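Local coordinates for protein lytic polysaccharide monooxygenase ([Kitasatospora] papulosa, PDB 6NDQ) that probably cleaves crystalline polysaccharide chains such as cellulose by copper-dependent oxidation, as lytic polysaccharide monooxygenases do, at residues Tyr116-Gly121 with Gly160-Tyr165; Gly67-Gly72 with Leu129-Leu134; Thr99-Asp104 with Ser146-Ile151; His1-Asp6 with Tyr177-Asp182. All coordinates share one frame; numbering follows the deposited sequence.

Interaction 1. Residues Tyr116-Gly121 with Gly160-Tyr165; sequences YVTRQG and GRHVVY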
loop_
_atom_site.group_PDB
_atom_site.type_symbol
_atom_site.label_atom_id
_atom_site.label_comp_id
_atom_site.label_asym_id
_atom_site.label_seq_id
_atom_site.Cartn_x
_atom_site.Cartn_y
_atom_site.Cartn_z
ATOM N N TYR A 116 4.656 5.063 6.927
ATOM C CA TYR A 116 4.040 4.822 8.225
ATOM C C TYR A 116 3.916 3.320 8.430
ATOM O O TYR A 116 3.850 2.558 7.461
ATOM C CB TYR A 116 2.641 5.439 8.313
ATOM C CG TYR A 116 2.558 6.936 8.148
ATOM C CD1 TYR A 116 2.515 7.507 6.889
ATOM C CD2 TYR A 116 2.491 7.755 9.259
ATOM C CE1 TYR A 116 2.426 8.895 6.728
ATOM C CE2 TYR A 116 2.388 9.134 9.119
ATOM C CZ TYR A 116 2.367 9.691 7.852
ATOM O OH TYR A 116 2.273 11.062 7.724
ATOM N N VAL A 117 3.856 2.893 9.694
ATOM C CA VAL A 117 3.494 1.512 9.993
ATOM C C VAL A 117 2.449 1.493 11.103
ATOM O O VAL A 117 2.448 2.364 11.979
ATOM C CB VAL A 117 4.726 0.683 10.383
ATOM C CG1 VAL A 117 5.229 1.072 11.773
ATOM C CG2 VAL A 117 4.375 -0.806 10.341
ATOM N N THR A 118 1.534 0.506 11.047
ATOM C CA THR A 118 0.550 0.338 12.116
ATOM C C THR A 118 1.236 0.048 13.455
ATOM O O THR A 118 2.189 -0.733 13.537
ATOM C CB THR A 118 -0.473 -0.783 11.789
ATOM O OG1 THR A 118 0.177 -2.056 11.574
ATOM C CG2 THR A 118 -1.309 -0.442 10.580
ATOM N N ARG A 119 0.754 0.692 14.519
ATOM C CA ARG A 119 1.383 0.504 15.822
ATOM C C ARG A 119 1.153 -0.915 16.333
ATOM O O ARG A 119 0.141 -1.554 16.020
ATOM C CB ARG A 119 0.852 1.521 16.836
ATOM C CG ARG A 119 -0.654 1.501 17.050
ATOM C CD ARG A 119 -1.088 2.706 17.918
ATOM N NE ARG A 119 -2.536 2.773 18.100
ATOM C CZ ARG A 119 -3.177 3.807 18.645
ATOM N NH1 ARG A 119 -2.498 4.870 19.065
ATOM N NH2 ARG A 119 -4.499 3.779 18.774
ATOM N N GLN A 120 2.114 -1.407 17.124
ATOM C CA GLN A 120 1.925 -2.676 17.818
ATOM C C GLN A 120 0.647 -2.604 18.653
ATOM O O GLN A 120 0.353 -1.580 19.284
ATOM C CB GLN A 120 3.153 -2.994 18.686
ATOM C CG GLN A 120 3.307 -4.467 19.083
ATOM C CD GLN A 120 3.682 -5.363 17.909
ATOM O OE1 GLN A 120 4.276 -4.912 16.929
ATOM N NE2 GLN A 120 3.323 -6.642 18.004
ATOM N N GLY A 121 -0.152 -3.674 18.599
ATOM C CA GLY A 121 -1.481 -3.693 19.178
ATOM C C GLY A 121 -2.608 -3.593 18.169
ATOM O O GLY A 121 -3.750 -3.939 18.503
ATOM N N GLY A 160 4.812 -9.388 14.223
ATOM C CA GLY A 160 3.571 -9.911 13.713
ATOM C C GLY A 160 2.994 -9.058 12.598
ATOM O O GLY A 160 3.695 -8.310 11.904
ATOM N N ARG A 161 1.679 -9.162 12.455
ATOM C CA ARG A 161 0.984 -8.598 11.307
ATOM C C ARG A 161 0.830 -7.088 11.452
ATOM O O ARG A 161 0.237 -6.613 12.426
ATOM C CB ARG A 161 -0.394 -9.248 11.158
ATOM C CG ARG A 161 -1.200 -8.656 9.998
ATOM C CD ARG A 161 -2.652 -9.136 9.959
ATOM N NE ARG A 161 -2.794 -10.425 9.290
ATOM C CZ ARG A 161 -2.823 -10.587 7.965
ATOM N NH1 ARG A 161 -2.727 -9.531 7.158
ATOM N NH2 ARG A 161 -2.952 -11.797 7.437
ATOM N N HIS A 162 1.318 -6.336 10.460
ATOM C CA HIS A 162 1.106 -4.897 10.395
ATOM C C HIS A 162 0.678 -4.506 8.989
ATOM O O HIS A 162 0.671 -5.315 8.065
ATOM C CB HIS A 162 2.382 -4.113 10.748
ATOM C CG HIS A 162 2.740 -4.168 12.197
ATOM N ND1 HIS A 162 2.746 -3.051 13.008
ATOM C CD2 HIS A 162 3.091 -5.210 12.986
ATOM C CE1 HIS A 162 3.112 -3.399 14.231
ATOM N NE2 HIS A 162 3.317 -4.707 14.247
ATOM N N VAL A 163 0.374 -3.216 8.825
ATOM C CA VAL A 163 0.265 -2.589 7.515
ATOM C C VAL A 163 1.307 -1.478 7.429
ATOM O O VAL A 163 1.447 -0.682 8.367
ATOM C CB VAL A 163 -1.148 -2.035 7.268
ATOM C CG1 VAL A 163 -1.209 -1.342 5.918
ATOM C CG2 VAL A 163 -2.180 -3.173 7.350
ATOM N N VAL A 164 2.070 -1.476 6.337
ATOM C CA VAL A 164 2.915 -0.347 5.947
ATOM C C VAL A 164 2.108 0.549 5.015
ATOM O O VAL A 164 1.467 0.077 4.072
ATOM C CB VAL A 164 4.205 -0.827 5.258
ATOM C CG1 VAL A 164 4.994 0.355 4.701
ATOM C CG2 VAL A 164 5.034 -1.681 6.213
ATOM N N TYR A 165 2.148 1.838 5.262
ATOM C CA TYR A 165 1.429 2.798 4.438
ATOM C C TYR A 165 2.484 3.713 3.845
ATOM O O TYR A 165 3.133 4.472 4.580
ATOM C CB TYR A 165 0.419 3.583 5.276
ATOM C CG TYR A 165 -0.645 4.362 4.540
ATOM C CD1 TYR A 165 -1.419 3.775 3.546
ATOM C CD2 TYR A 165 -0.923 5.683 4.897
ATOM C CE1 TYR A 165 -2.420 4.501 2.902
ATOM C CE2 TYR A 165 -1.916 6.404 4.254
ATOM C CZ TYR A 165 -2.663 5.804 3.259
ATOM O OH TYR A 165 -3.682 6.454 2.589
#
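Tyr116 pairs with Tyr165, and Val117 with Val164, as two antiparallel strands of the core beta sandwich run side by side, their axes 4.7 Å apart at closest approach. Tyr116 N donates to Tyr165 O at 2.9 Å, and Tyr165 N returns a bond to Tyr116 O. Thr118 N continues the series to Val163 O. There the chain 116-121 diverges from strand 160-165, and Thr118 OG1, rather than a carbonyl, accepts from Val163 N at 3.0 Å. The hydroxyl reaches that N-H because it sits between the backbone N and the carbonyl carbon (chi1 59°), which also lays CG2 against Val163 CB at 3.7 Å. His162 spans the widening gap between the strands. Its NE2 bonds to Gln120 OE1 at 2.9 Å; OE1 lies in the imidazole plane, but NE2 stands above the plane of the amide carbonyl, and the N-H...O angle of 138° also leaves the bond bent. Gln120 OE1 also accepts from Ser159 N, and Phe185 meets the imidazole edge-to-face. The modelled approach of His162 ND1 to Thr118 O is too short to be trusted in detail. An alanine in place of His162 would probably open a gap between Thr118 and Gln120 and leave Gln120 OE1 with Ser159 N but without its imidazole partner. Beside the imidazole, Val117 CG2 comes within 4.3 Å of Val164 CG2.

Interaction 2. Residues Gly67-Gly72 with Leu129-Leu134; sequences GQLCSG and LTWSDL
Leu69 points its branched end into a pocket formed by Leu129, Trp131 and Leu134. Its CD2 methyl lies over one face of the Trp131 indole, 4.0 Å from the centroid of the five-membered ring and only 8° off the ring normal, a well-centred CH-pi contact. The other methyl, CD1, lies 3.9 Å from Trp131 CD1, so that both branches of the leucine engage the pyrrole part of the indole. Leu134 meets Leu69 tip to tip, and the 3.5 Å between Leu134 CD1 and Leu69 CD2 is tight for two methyl groups. Leu129 completes the enclosure: its CG stands anti to the backbone N (chi1 -175°), which brings the branched end round to Leu69 and places CD2 3.8 Å from Cys70 SG. One backbone bond joins the segments, from Gly67 N to Leu129 O at 2.9 Å.

Each partner is braced internally. Leu69 opens a type I turn closed by Gly72 N on Leu69 O, while Asp133 OD2 grips both the N-H and the hydroxyl of Thr130, the latter at 2.6 Å, and so holds together the short 3-10 segment that carries Trp131. The indole is also tethered through NE1 to Val64 O. The contact therefore joins two loops on the outside of the sandwich: Trp131 packs on Phe60 and Pro61 of helix 60-63, Leu129 and Leu134 rest on strands 110-118 and 160-170, and Cys70 is linked by a disulfide to Cys180 of strand 175-185.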
loop_
_atom_site.group_PDB
_atom_site.type_symbol
_atom_site.label_atom_id
_atom_site.label_comp_id
_atom_site.label_asym_id
_atom_site.label_seq_id
_atom_site.Cartn_x
_atom_site.Cartn_y
_atom_site.Cartn_z
ATOM N N GLY A 67 -10.544 4.682 7.780
ATOM C CA GLY A 67 -11.122 3.549 7.093
ATOM C C GLY A 67 -11.021 3.584 5.582
ATOM O O GLY A 67 -11.415 2.601 4.936
ATOM N N GLN A 68 -10.501 4.672 4.992
ATOM C CA GLN A 68 -10.335 4.776 3.540
ATOM C C GLN A 68 -8.867 4.942 3.120
ATOM O O GLN A 68 -8.592 5.331 1.988
ATOM C CB GLN A 68 -11.199 5.924 3.000
ATOM C CG GLN A 68 -12.694 5.705 3.307
ATOM C CD GLN A 68 -13.582 6.853 2.837
ATOM O OE1 GLN A 68 -13.137 7.731 2.101
ATOM N NE2 GLN A 68 -14.840 6.825 3.245
ATOM N N LEU A 69 -7.913 4.590 3.987
ATOM C CA LEU A 69 -6.507 4.851 3.677
ATOM C C LEU A 69 -6.028 4.032 2.473
ATOM O O LEU A 69 -5.313 4.539 1.611
ATOM C CB LEU A 69 -5.636 4.572 4.911
ATOM C CG LEU A 69 -5.585 5.732 5.935
ATOM C CD1 LEU A 69 -6.903 5.872 6.641
ATOM C CD2 LEU A 69 -4.481 5.509 6.949
ATOM N N CYS A 70 -6.465 2.786 2.351
ATOM C CA CYS A 70 -5.918 1.962 1.278
ATOM C C CYS A 70 -6.582 2.222 -0.069
ATOM O O CYS A 70 -5.986 1.922 -1.117
ATOM C CB CYS A 70 -6.026 0.486 1.656
ATOM S SG CYS A 70 -5.140 0.093 3.201
ATOM N N SER A 71 -7.794 2.774 -0.065
ATOM C CA SER A 71 -8.483 3.149 -1.286
ATOM C C SER A 71 -8.122 4.558 -1.668
ATOM O O SER A 71 -8.575 5.048 -2.696
ATOM C CB SER A 71 -9.995 3.052 -1.109
ATOM O OG SER A 71 -10.327 3.814 0.006
ATOM N N GLY A 72 -7.267 5.185 -0.873
ATOM C CA GLY A 72 -6.856 6.540 -1.173
ATOM C C GLY A 72 -8.004 7.515 -1.048
ATOM O O GLY A 72 -8.133 8.417 -1.883
ATOM N N LEU A 129 -8.405 0.400 9.338
ATOM C CA LEU A 129 -7.184 1.196 9.354
ATOM C C LEU A 129 -7.531 2.668 9.508
ATOM O O LEU A 129 -8.216 3.244 8.655
ATOM C CB LEU A 129 -6.389 0.969 8.071
ATOM C CG LEU A 129 -5.033 1.647 8.015
ATOM C CD1 LEU A 129 -4.225 1.313 9.263
ATOM C CD2 LEU A 129 -4.279 1.179 6.775
ATOM N N THR A 130 -7.062 3.281 10.589
ATOM C CA THR A 130 -7.255 4.708 10.780
ATOM C C THR A 130 -5.912 5.387 10.990
ATOM O O THR A 130 -4.908 4.750 11.288
ATOM C CB THR A 130 -8.183 5.001 11.969
ATOM O OG1 THR A 130 -7.479 4.772 13.195
ATOM C CG2 THR A 130 -9.421 4.098 11.903
ATOM N N TRP A 131 -5.898 6.705 10.806
ATOM C CA TRP A 131 -4.652 7.444 10.954
ATOM C C TRP A 131 -4.059 7.314 12.360
ATOM O O TRP A 131 -2.840 7.223 12.504
ATOM C CB TRP A 131 -4.875 8.912 10.598
ATOM C CG TRP A 131 -4.988 9.157 9.115
ATOM C CD1 TRP A 131 -6.137 9.221 8.383
ATOM C CD2 TRP A 131 -3.912 9.345 8.187
ATOM N NE1 TRP A 131 -5.846 9.450 7.060
ATOM C CE2 TRP A 131 -4.487 9.536 6.912
ATOM C CE3 TRP A 131 -2.517 9.375 8.309
ATOM C CZ2 TRP A 131 -3.717 9.760 5.769
ATOM C CZ3 TRP A 131 -1.755 9.598 7.169
ATOM C CH2 TRP A 131 -2.353 9.782 5.919
ATOM N N SER A 132 -4.895 7.316 13.408
ATOM C CA SER A 132 -4.372 7.153 14.767
ATOM C C SER A 132 -3.722 5.794 15.005
ATOM O O SER A 132 -3.038 5.617 16.019
ATOM C CB SER A 132 -5.487 7.372 15.802
ATOM O OG SER A 132 -6.444 6.329 15.768
ATOM N N ASP A 133 -3.907 4.831 14.109
ATOM C CA ASP A 133 -3.232 3.549 14.244
ATOM C C ASP A 133 -1.831 3.553 13.648
ATOM O O ASP A 133 -1.084 2.589 13.851
ATOM C CB ASP A 133 -4.055 2.447 13.576
ATOM C CG ASP A 133 -5.474 2.373 14.102
ATOM O OD1 ASP A 133 -5.655 2.301 15.333
ATOM O OD2 ASP A 133 -6.422 2.391 13.283
ATOM N N LEU A 134 -1.460 4.600 12.928
ATOM C CA LEU A 134 -0.187 4.685 12.224
ATOM C C LEU A 134 0.849 5.468 13.023
ATOM O O LEU A 134 0.515 6.360 13.810
ATOM C CB LEU A 134 -0.372 5.349 10.861
ATOM C CG LEU A 134 -1.263 4.619 9.862
ATOM C CD1 LEU A 134 -1.401 5.442 8.606
ATOM C CD2 LEU A 134 -0.653 3.285 9.523
#

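Interaction 3. Residues Thr99-Asp104 with Ser146-Ile151; sequences TVKLYD and SQNYEI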
loop_
_atom_site.group_PDB
_atom_site.type_symbol
_atom_site.label_atom_id
_atom_site.label_comp_id
_atom_site.label_asym_id
_atom_site.label_seq_id
_atom_site.Cartn_x
_atom_site.Cartn_y
_atom_site.Cartn_z
ATOM N N THR A 99 13.402 -2.377 3.427
ATOM C CA THR A 99 13.437 -1.398 2.352
ATOM C C THR A 99 12.100 -1.407 1.629
ATOM O O THR A 99 11.577 -2.468 1.288
ATOM C CB THR A 99 14.590 -1.690 1.372
ATOM O OG1 THR A 99 15.809 -1.167 1.908
ATOM C CG2 THR A 99 14.333 -1.059 0.016
ATOM N N VAL A 100 11.551 -0.225 1.387
ATOM C CA VAL A 100 10.342 -0.115 0.585
ATOM C C VAL A 100 10.775 0.231 -0.828
ATOM O O VAL A 100 11.482 1.224 -1.043
ATOM C CB VAL A 100 9.383 0.941 1.147
ATOM C CG1 VAL A 100 8.255 1.166 0.173
ATOM C CG2 VAL A 100 8.835 0.511 2.510
ATOM N N LYS A 101 10.356 -0.584 -1.784
ATOM C CA LYS A 101 10.801 -0.489 -3.168
ATOM C C LYS A 101 9.597 -0.131 -4.021
ATOM O O LYS A 101 8.603 -0.872 -4.032
ATOM C CB LYS A 101 11.421 -1.814 -3.630
ATOM C CG LYS A 101 12.110 -1.742 -4.972
ATOM C CD LYS A 101 12.724 -3.098 -5.304
ATOM C CE LYS A 101 12.620 -3.389 -6.771
ATOM N NZ LYS A 101 13.955 -3.379 -7.402
ATOM N N LEU A 102 9.663 1.021 -4.697
ATOM C CA LEU A 102 8.621 1.418 -5.629
ATOM C C LEU A 102 9.084 1.157 -7.063
ATOM O O LEU A 102 10.288 1.085 -7.353
ATOM C CB LEU A 102 8.217 2.886 -5.440
ATOM C CG LEU A 102 7.513 3.141 -4.100
ATOM C CD1 LEU A 102 8.523 3.598 -3.061
ATOM C CD2 LEU A 102 6.304 4.126 -4.176
ATOM N N TYR A 103 8.107 0.937 -7.939
ATOM C CA TYR A 103 8.320 0.877 -9.375
ATOM C C TYR A 103 7.521 1.994 -10.036
ATOM O O TYR A 103 6.318 2.131 -9.787
ATOM C CB TYR A 103 7.921 -0.489 -9.943
ATOM C CG TYR A 103 8.108 -0.536 -11.428
ATOM C CD1 TYR A 103 9.382 -0.472 -11.980
ATOM C CD2 TYR A 103 7.024 -0.612 -12.282
ATOM C CE1 TYR A 103 9.569 -0.503 -13.340
ATOM C CE2 TYR A 103 7.204 -0.641 -13.649
ATOM C CZ TYR A 103 8.481 -0.587 -14.172
ATOM O OH TYR A 103 8.681 -0.617 -15.538
ATOM N N ASP A 104 8.194 2.788 -10.877
ATOM C CA ASP A 104 7.633 3.983 -11.508
ATOM C C ASP A 104 8.016 3.952 -12.981
ATOM O O ASP A 104 9.061 4.491 -13.358
ATOM C CB ASP A 104 8.147 5.227 -10.827
ATOM C CG ASP A 104 7.735 6.503 -11.545
ATOM O OD1 ASP A 104 6.850 6.446 -12.432
ATOM O OD2 ASP A 104 8.283 7.563 -11.197
ATOM N N SER A 146 13.426 8.230 -11.626
ATOM C CA SER A 146 13.988 6.906 -11.840
ATOM C C SER A 146 12.832 5.954 -12.086
ATOM O O SER A 146 11.664 6.309 -11.905
ATOM C CB SER A 146 14.820 6.461 -10.637
ATOM O OG SER A 146 15.439 5.209 -10.890
ATOM N N GLN A 147 13.168 4.726 -12.466
ATOM C CA GLN A 147 12.141 3.703 -12.574
ATOM C C GLN A 147 11.958 2.898 -11.297
ATOM O O GLN A 147 10.953 2.191 -11.171
ATOM C CB GLN A 147 12.458 2.758 -13.722
ATOM C CG GLN A 147 12.151 3.359 -15.077
ATOM C CD GLN A 147 12.032 2.299 -16.132
ATOM O OE1 GLN A 147 13.036 1.796 -16.630
ATOM N NE2 GLN A 147 10.803 1.936 -16.472
ATOM N N ASN A 148 12.914 2.965 -10.369
ATOM C CA ASN A 148 12.788 2.334 -9.062
ATOM C C ASN A 148 13.277 3.304 -8.003
ATOM O O ASN A 148 14.320 3.949 -8.173
ATOM C CB ASN A 148 13.567 1.022 -8.996
ATOM C CG ASN A 148 12.973 -0.034 -9.896
ATOM O OD1 ASN A 148 13.416 -0.209 -11.028
ATOM N ND2 ASN A 148 11.936 -0.716 -9.414
ATOM N N TYR A 149 12.491 3.435 -6.943
ATOM C CA TYR A 149 12.864 4.160 -5.742
ATOM C C TYR A 149 12.929 3.177 -4.585
ATOM O O TYR A 149 12.063 2.306 -4.451
ATOM C CB TYR A 149 11.857 5.274 -5.412
ATOM C CG TYR A 149 11.447 6.090 -6.615
ATOM C CD1 TYR A 149 12.375 6.874 -7.295
ATOM C CD2 TYR A 149 10.137 6.068 -7.083
ATOM C CE1 TYR A 149 12.011 7.607 -8.387
ATOM C CE2 TYR A 149 9.753 6.814 -8.188
ATOM C CZ TYR A 149 10.700 7.582 -8.833
ATOM O OH TYR A 149 10.352 8.322 -9.935
ATOM N N GLU A 150 13.940 3.332 -3.738
ATOM C CA GLU A 150 14.095 2.503 -2.551
ATOM C C GLU A 150 14.149 3.405 -1.331
ATOM O O GLU A 150 14.908 4.375 -1.310
ATOM C CB GLU A 150 15.361 1.640 -2.626
ATOM C CG GLU A 150 15.243 0.431 -3.528
ATOM C CD GLU A 150 16.547 -0.346 -3.609
ATOM O OE1 GLU A 150 17.175 -0.577 -2.548
ATOM O OE2 GLU A 150 16.951 -0.705 -4.736
ATOM N N ILE A 151 13.335 3.094 -0.330
ATOM C CA ILE A 151 13.296 3.832 0.927
ATOM C C ILE A 151 13.774 2.900 2.031
ATOM O O ILE A 151 13.082 1.922 2.369
ATOM C CB ILE A 151 11.892 4.364 1.236
ATOM C CG1 ILE A 151 11.349 5.148 0.044
ATOM C CG2 ILE A 151 11.920 5.203 2.526
ATOM C CD1 ILE A 151 9.861 5.111 -0.003
HETATM O O HOH W 1 10.991 -1.207 -16.959
#
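An antiparallel beta pairing within a three-stranded sheet of the sandwich unites Val100 with Ile151 and Leu102 with Tyr149; strand 97-104 is central, with strand 2-6 on its other edge. Val100 and Ile151 exchange two backbone bonds, Ile151 N reaching Val100 O at 2.7 Å. Leu102 N donates to Tyr149 O, and Asp104 N to Gln147 O beyond it. Leu102 O takes two donors from opposite faces of its plane: Tyr149 N, and Asn148 ND2 at 3.2 Å. On the buried face, Leu102 CD1 touches Ile151 CD1 at 3.7 Å. On the other face, Lys101 and Glu150 run alongside each other in the same direction, with NZ and OE2 too far apart for a salt bridge. A water lies 2.8 Å from Tyr103 OH, at the edge of that ring and in its plane, and is held weakly by Gln147 NE2. Near the end of the pairing Tyr149 OH donates to the anti lone pair of Asp104 OD2 at 2.5 Å, ring and carboxylate planes turned 47° apart. Asp104 CG stands anti to the backbone N (chi1 173°), which swings the carboxylate to the phenol. Asp104 OD2 also accepts from His108 N, and Tyr149 OH from Gly109 N. With two donors on one buried oxygen, the carboxylate is likely to stay ionised and to fix the backbone leading into strand 110-118.

Interaction 4. Residues His1-Asp6 with Tyr177-Asp182; sequences HGSVVD and YFLCSD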
loop_
_atom_site.group_PDB
_atom_site.type_symbol
_atom_site.label_atom_id
_atom_site.label_comp_id
_atom_site.label_asym_id
_atom_site.label_seq_id
_atom_site.Cartn_x
_atom_site.Cartn_y
_atom_site.Cartn_z
ATOM N N HIS A 1 3.341 6.524 -13.365
ATOM C CA HIS A 1 2.466 5.839 -12.418
ATOM C C HIS A 1 3.146 4.560 -11.918
ATOM O O HIS A 1 4.104 4.093 -12.529
ATOM C CB HIS A 1 1.119 5.531 -13.074
ATOM C CG HIS A 1 0.463 6.729 -13.686
ATOM N ND1 HIS A 1 1.019 7.991 -13.640
ATOM C CD2 HIS A 1 -0.710 6.860 -14.352
ATOM C CE1 HIS A 1 0.219 8.846 -14.254
ATOM N NE2 HIS A 1 -0.839 8.187 -14.692
ATOM N N GLY A 2 2.671 4.008 -10.804
ATOM C CA GLY A 2 3.314 2.836 -10.232
ATOM C C GLY A 2 2.768 2.530 -8.849
ATOM O O GLY A 2 1.696 3.014 -8.476
ATOM N N SER A 3 3.528 1.727 -8.094
ATOM C CA SER A 3 3.097 1.251 -6.780
ATOM C C SER A 3 4.322 0.759 -6.013
ATOM O O SER A 3 5.450 0.781 -6.518
ATOM C CB SER A 3 2.049 0.132 -6.910
ATOM O OG SER A 3 1.453 -0.158 -5.647
ATOM N N VAL A 4 4.085 0.355 -4.764
ATOM C CA VAL A 4 5.076 -0.346 -3.963
ATOM C C VAL A 4 5.010 -1.814 -4.372
ATOM O O VAL A 4 3.932 -2.421 -4.337
ATOM C CB VAL A 4 4.802 -0.181 -2.459
ATOM C CG1 VAL A 4 5.773 -1.077 -1.658
ATOM C CG2 VAL A 4 4.971 1.253 -1.989
ATOM N N VAL A 5 6.150 -2.365 -4.813
ATOM C CA VAL A 5 6.206 -3.744 -5.300
ATOM C C VAL A 5 6.883 -4.651 -4.287
ATOM O O VAL A 5 6.738 -5.885 -4.372
ATOM C CB VAL A 5 6.933 -3.834 -6.656
ATOM C CG1 VAL A 5 6.226 -2.944 -7.676
ATOM C CG2 VAL A 5 8.402 -3.414 -6.492
ATOM N N ASP A 6 7.579 -4.093 -3.330
ATOM C CA ASP A 6 8.223 -4.876 -2.288
ATOM C C ASP A 6 8.350 -4.010 -1.041
ATOM O O ASP A 6 9.107 -3.034 -1.052
ATOM C CB ASP A 6 9.590 -5.358 -2.773
ATOM C CG ASP A 6 10.144 -6.470 -1.920
ATOM O OD1 ASP A 6 9.356 -7.079 -1.162
ATOM O OD2 ASP A 6 11.363 -6.733 -2.015
ATOM N N TYR A 177 0.290 9.123 -4.264
ATOM C CA TYR A 177 -0.056 7.709 -4.233
ATOM C C TYR A 177 -0.163 7.257 -2.787
ATOM O O TYR A 177 0.651 7.648 -1.949
ATOM C CB TYR A 177 0.994 6.880 -4.977
ATOM C CG TYR A 177 1.011 7.188 -6.461
ATOM C CD1 TYR A 177 1.498 8.401 -6.935
ATOM C CD2 TYR A 177 0.484 6.292 -7.378
ATOM C CE1 TYR A 177 1.492 8.691 -8.288
ATOM C CE2 TYR A 177 0.476 6.570 -8.732
ATOM C CZ TYR A 177 0.975 7.779 -9.181
ATOM O OH TYR A 177 0.975 8.068 -10.532
ATOM N N PHE A 178 -1.191 6.469 -2.483
ATOM C CA PHE A 178 -1.444 6.028 -1.112
ATOM C C PHE A 178 -1.446 4.498 -1.142
ATOM O O PHE A 178 -2.380 3.891 -1.666
ATOM C CB PHE A 178 -2.770 6.593 -0.559
ATOM C CG PHE A 178 -2.838 8.128 -0.527
ATOM C CD1 PHE A 178 -2.476 8.835 0.624
ATOM C CD2 PHE A 178 -3.259 8.844 -1.635
ATOM C CE1 PHE A 178 -2.534 10.224 0.665
ATOM C CE2 PHE A 178 -3.309 10.242 -1.595
ATOM C CZ PHE A 178 -2.954 10.925 -0.449
ATOM N N LEU A 179 -0.377 3.878 -0.640
ATOM C CA LEU A 179 -0.101 2.467 -0.932
ATOM C C LEU A 179 -0.012 1.661 0.364
ATOM O O LEU A 179 0.917 1.853 1.156
ATOM C CB LEU A 179 1.175 2.346 -1.767
ATOM C CG LEU A 179 1.168 3.380 -2.909
ATOM C CD1 LEU A 179 2.563 3.782 -3.376
ATOM C CD2 LEU A 179 0.279 2.912 -4.042
ATOM N N CYS A 180 -0.992 0.768 0.586
ATOM C CA CYS A 180 -1.001 -0.124 1.736
ATOM C C CYS A 180 -0.297 -1.415 1.361
ATOM O O CYS A 180 -0.597 -2.001 0.311
ATOM C CB CYS A 180 -2.426 -0.454 2.188
ATOM S SG CYS A 180 -3.296 0.932 2.938
ATOM N N SER A 181 0.590 -1.871 2.248
ATOM C CA SER A 181 1.278 -3.145 2.114
ATOM C C SER A 181 1.116 -3.913 3.416
ATOM O O SER A 181 1.490 -3.409 4.481
ATOM C CB SER A 181 2.766 -2.923 1.830
ATOM O OG SER A 181 2.992 -2.567 0.486
ATOM N N ASP A 182 0.597 -5.142 3.333
ATOM C CA ASP A 182 0.517 -6.007 4.503
ATOM C C ASP A 182 1.849 -6.700 4.723
ATOM O O ASP A 182 2.485 -7.136 3.769
ATOM C CB ASP A 182 -0.578 -7.043 4.316
ATOM C CG ASP A 182 -1.920 -6.396 4.181
ATOM O OD1 ASP A 182 -2.482 -6.013 5.211
ATOM O OD2 ASP A 182 -2.379 -6.274 3.036
#
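Val4 and Leu179 meet across the interior of the sandwich, on strands that belong to different sheets and run in nearly the same direction, 22° apart, with axes 7.3 Å from each other. The apolar part of the contact is Val4 CG2 against Leu179 CD1 at 3.8 Å, the two side chains crossing at a slant.

Hydroxyl groups flank this pair without bonding across it. Ser3 OG rests 3.7 Å from Leu179 CD2 and spends its bond on Ser9, while Ser181 OG lies 3.8 Å from Val4 CG1 and is bonded to Pro7 O. Val4 N is buried here with no partner in the model. Farther along, strand 2-6 takes a classic beta bulge, two of its residues, Val5 and Asp6, lying opposite the single Lys101.

Aromatic contacts close the other end. The Tyr177 side chain, its CG anti to the carbonyl carbon (chi1 -66°), extends past Gly2, whose O is 3.7 Å from Tyr177 CD2, and crosses His1 at about a right angle. Tyr177 OH is 3.1 Å from His1 ND1, but the angle is poor for a hydrogen bond; the phenol bonds instead to Gln175 OE1. Trp168 stacks on the Tyr177 ring. An alanine in place of Tyr177 would probably leave a gap beside His1 and Gly2 and Gln175 OE1 without its mate.

An N-terminal histidine whose ring meets that of a second histidine, His108, is consistent with the copper-binding histidine brace of lytic polysaccharide monooxygenases.

In the fold
Interaction 4 spans the sandwich, and the other three extend from it. Its strand 2-6 borders strand 97-104 of interaction 3, the two contact centres about 10 Å apart; Lys101 N and Asp6 O are 2.8 Å apart. Strand 175-185 borders strand 160-170 of interaction 1 in the other sheet, with Val164 N 2.7 Å from Ser181 O. Interaction 2 covers that second sheet, Leu69 O lying 2.7 Å from Tyr165 OH; it is about 22 Å, centre to centre, from interaction 3, on the far side of the molecule. The probable copper site lies at the His1 end of interaction 4, close to interaction 3, where Asp104 OD1 comes within 3.6 Å of His1 O.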